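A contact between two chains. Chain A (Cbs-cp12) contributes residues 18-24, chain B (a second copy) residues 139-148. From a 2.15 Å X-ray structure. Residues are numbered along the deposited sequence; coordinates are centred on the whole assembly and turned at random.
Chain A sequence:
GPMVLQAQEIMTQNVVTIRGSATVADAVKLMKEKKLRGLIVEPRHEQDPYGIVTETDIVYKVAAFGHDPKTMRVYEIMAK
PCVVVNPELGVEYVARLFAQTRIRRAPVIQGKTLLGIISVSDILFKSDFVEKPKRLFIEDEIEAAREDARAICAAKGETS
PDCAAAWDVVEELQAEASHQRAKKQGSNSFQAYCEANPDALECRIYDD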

# COMPACT_ATOMS: atom_id res chain seq x y z
N ILE A 18 -23.53 -8.77 -15.51
CA ILE A 18 -23.52 -10.21 -15.24
C ILE A 18 -23.98 -10.44 -13.81
O ILE A 18 -23.91 -9.52 -12.94
CB ILE A 18 -22.11 -10.82 -15.48
CG1 ILE A 18 -22.16 -12.36 -15.55
CG2 ILE A 18 -21.09 -10.34 -14.46
CD1 ILE A 18 -20.88 -12.95 -16.07
N ARG A 19 -24.51 -11.62 -13.52
CA ARG A 19 -24.91 -11.88 -12.15
C ARG A 19 -23.70 -12.30 -11.33
O ARG A 19 -22.74 -12.84 -11.86
CB ARG A 19 -26.01 -12.92 -12.10
CG ARG A 19 -27.29 -12.47 -12.83
CD ARG A 19 -28.49 -13.36 -12.49
NE ARG A 19 -28.90 -13.11 -11.11
CZ ARG A 19 -29.59 -12.04 -10.68
NH1 ARG A 19 -30.01 -11.08 -11.53
NH2 ARG A 19 -29.89 -11.93 -9.39
N GLY A 20 -23.72 -11.97 -10.04
CA GLY A 20 -22.73 -12.38 -9.09
C GLY A 20 -22.56 -13.89 -8.98
O GLY A 20 -21.46 -14.36 -8.67
N SER A 21 -23.64 -14.63 -9.24
CA SER A 21 -23.66 -16.07 -9.19
C SER A 21 -23.05 -16.74 -10.41
O SER A 21 -22.90 -17.94 -10.41
CB SER A 21 -25.10 -16.54 -9.05
OG SER A 21 -25.86 -16.00 -10.10
N ALA A 22 -22.72 -15.97 -11.46
CA ALA A 22 -22.19 -16.57 -12.67
C ALA A 22 -20.76 -17.01 -12.41
O ALA A 22 -20.09 -16.51 -11.49
CB ALA A 22 -22.19 -15.58 -13.81
N THR A 23 -20.29 -17.91 -13.26
CA THR A 23 -18.93 -18.46 -13.11
C THR A 23 -17.97 -17.44 -13.70
O THR A 23 -18.36 -16.68 -14.63
CB THR A 23 -18.75 -19.79 -13.86
OG1 THR A 23 -18.92 -19.57 -15.28
CG2 THR A 23 -19.76 -20.85 -13.37
N VAL A 24 -16.73 -17.46 -13.23
CA VAL A 24 -15.70 -16.60 -13.78
C VAL A 24 -15.52 -16.94 -15.29
O VAL A 24 -15.31 -16.06 -16.12
CB VAL A 24 -14.41 -16.68 -12.92
CG1 VAL A 24 -13.21 -15.97 -13.55
CG2 VAL A 24 -14.68 -16.16 -11.52
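Chain B 139-148: EDEIEAARED

Chain B meets chain A as a helix: residues 139-148 are helical throughout, inside a longer helix, with phi near -60° and psi near -40°. Its i to i+4 backbone bonds include Ala B144 N to Asp B140 O at 3.0 Å. The spacing sets the contact, since Asp B140, Glu B143 and Glu B147 all point their CA-to-CB bonds toward chain A, with Ala B144 sideways among them.

Against this helix lies a type I turn, Arg A19 to Ala A22, closed by Ala A22 N to Arg A19 O at 3.2 Å. From Gly A20 to Thr A23 the contacts move from Asp B140 to Glu B147, so the two chains advance in roughly the same sense. Ile A18, just before the turn, stays out of reach. Arg A19 reaches out with chi angles m, t, p and delivers its NE to Glu B143 OE1 at 3.0 Å, a nearly straight hydrogen bond (170°) within a salt bridge; the carboxylate oxygen sits at the guanidinium edge, near its plane. Gly A20 packs its CA 3.7 Å from Asp B140 OD1. An ideal CB here would lie 2.7 Å from Asp B140 OD1, a clash, so the close fit depends on the bare backbone.

Ser A21 is the center of the contact and its most covered residue, its CA 4.7 Å from the CA of Asp B140. In the p rotamer, Ser A21 OG donates to Glu B143 OE1 at 2.9 Å, so a single carboxylate oxygen accepts from both Arg A19 and Ser A21. Ser A21 CB rests 3.5 Å from Asp B140 O, while Ser A21 O lies 3.9 Å from Ala B144 CB.

The CA-to-CB bond of Ala A22 points away from chain B. Thr A23 then sets its CG2 4.0 Å from Glu B147 OE2, while its OG1 caps the helix that begins at Val A24, which is itself out of reach of chain B.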

# COMPACT_ATOMS: atom_id res chain seq x y z
N GLU B 139 -26.89 -14.87 -0.99
CA GLU B 139 -27.85 -15.02 -2.08
C GLU B 139 -27.21 -15.43 -3.40
O GLU B 139 -27.81 -16.18 -4.16
CB GLU B 139 -28.71 -13.75 -2.30
CG GLU B 139 -29.85 -13.56 -1.29
CD GLU B 139 -30.89 -14.70 -1.32
OE1 GLU B 139 -31.03 -15.41 -2.36
OE2 GLU B 139 -31.56 -14.90 -0.27
N ASP B 140 -26.01 -14.95 -3.68
CA ASP B 140 -25.29 -15.43 -4.88
C ASP B 140 -24.91 -16.89 -4.73
O ASP B 140 -25.03 -17.63 -5.69
CB ASP B 140 -24.05 -14.61 -5.19
CG ASP B 140 -24.39 -13.13 -5.42
OD1 ASP B 140 -25.17 -12.82 -6.35
OD2 ASP B 140 -23.93 -12.32 -4.61
N GLU B 141 -24.45 -17.29 -3.55
CA GLU B 141 -24.10 -18.69 -3.29
C GLU B 141 -25.27 -19.62 -3.52
O GLU B 141 -25.12 -20.69 -4.07
CB GLU B 141 -23.64 -18.89 -1.87
CG GLU B 141 -22.39 -18.13 -1.47
CD GLU B 141 -21.90 -18.51 -0.08
OE1 GLU B 141 -21.91 -19.74 0.23
OE2 GLU B 141 -21.54 -17.58 0.69
N ILE B 142 -26.45 -19.18 -3.10
CA ILE B 142 -27.69 -19.89 -3.34
C ILE B 142 -28.04 -20.02 -4.79
O ILE B 142 -28.43 -21.10 -5.21
CB ILE B 142 -28.87 -19.24 -2.60
CG1 ILE B 142 -28.69 -19.48 -1.09
CG2 ILE B 142 -30.23 -19.77 -3.10
CD1 ILE B 142 -29.53 -18.56 -0.23
N GLU B 143 -27.95 -18.96 -5.59
CA GLU B 143 -28.21 -19.16 -7.03
C GLU B 143 -27.19 -20.10 -7.68
O GLU B 143 -27.53 -20.83 -8.60
CB GLU B 143 -28.19 -17.86 -7.81
CG GLU B 143 -29.21 -16.83 -7.40
CD GLU B 143 -28.78 -15.43 -7.83
OE1 GLU B 143 -28.49 -15.25 -9.05
OE2 GLU B 143 -28.72 -14.52 -6.96
N ALA B 144 -25.94 -20.04 -7.24
CA ALA B 144 -24.86 -20.84 -7.84
C ALA B 144 -25.03 -22.33 -7.50
O ALA B 144 -24.74 -23.19 -8.34
CB ALA B 144 -23.49 -20.35 -7.40
N ALA B 145 -25.49 -22.63 -6.28
CA ALA B 145 -25.80 -24.00 -5.86
C ALA B 145 -27.03 -24.58 -6.59
O ALA B 145 -27.07 -25.78 -6.87
CB ALA B 145 -26.00 -24.06 -4.34
N ARG B 146 -28.01 -23.73 -6.92
CA ARG B 146 -29.14 -24.11 -7.80
C ARG B 146 -28.71 -24.47 -9.21
O ARG B 146 -29.15 -25.48 -9.75
CB ARG B 146 -30.15 -22.98 -7.96
CG ARG B 146 -31.15 -22.85 -6.85
CD ARG B 146 -32.39 -22.11 -7.34
NE ARG B 146 -33.02 -21.42 -6.23
CZ ARG B 146 -32.76 -20.18 -5.83
NH1 ARG B 146 -31.89 -19.38 -6.47
NH2 ARG B 146 -33.40 -19.70 -4.76
N GLU B 147 -27.92 -23.60 -9.81
CA GLU B 147 -27.31 -23.85 -11.13
C GLU B 147 -26.49 -25.17 -11.06
O GLU B 147 -26.63 -26.02 -11.95
CB GLU B 147 -26.46 -22.61 -11.53
CG GLU B 147 -25.95 -22.51 -12.97
CD GLU B 147 -24.95 -21.35 -13.14
OE1 GLU B 147 -25.35 -20.16 -13.06
OE2 GLU B 147 -23.73 -21.62 -13.35
N ASP B 148 -25.72 -25.36 -9.98
CA ASP B 148 -24.99 -26.63 -9.73
C ASP B 148 -25.89 -27.87 -9.69
O ASP B 148 -25.52 -28.92 -10.20
CB ASP B 148 -24.17 -26.56 -8.43
CG ASP B 148 -22.85 -25.77 -8.58
OD1 ASP B 148 -22.41 -25.47 -9.72
OD2 ASP B 148 -22.24 -25.45 -7.53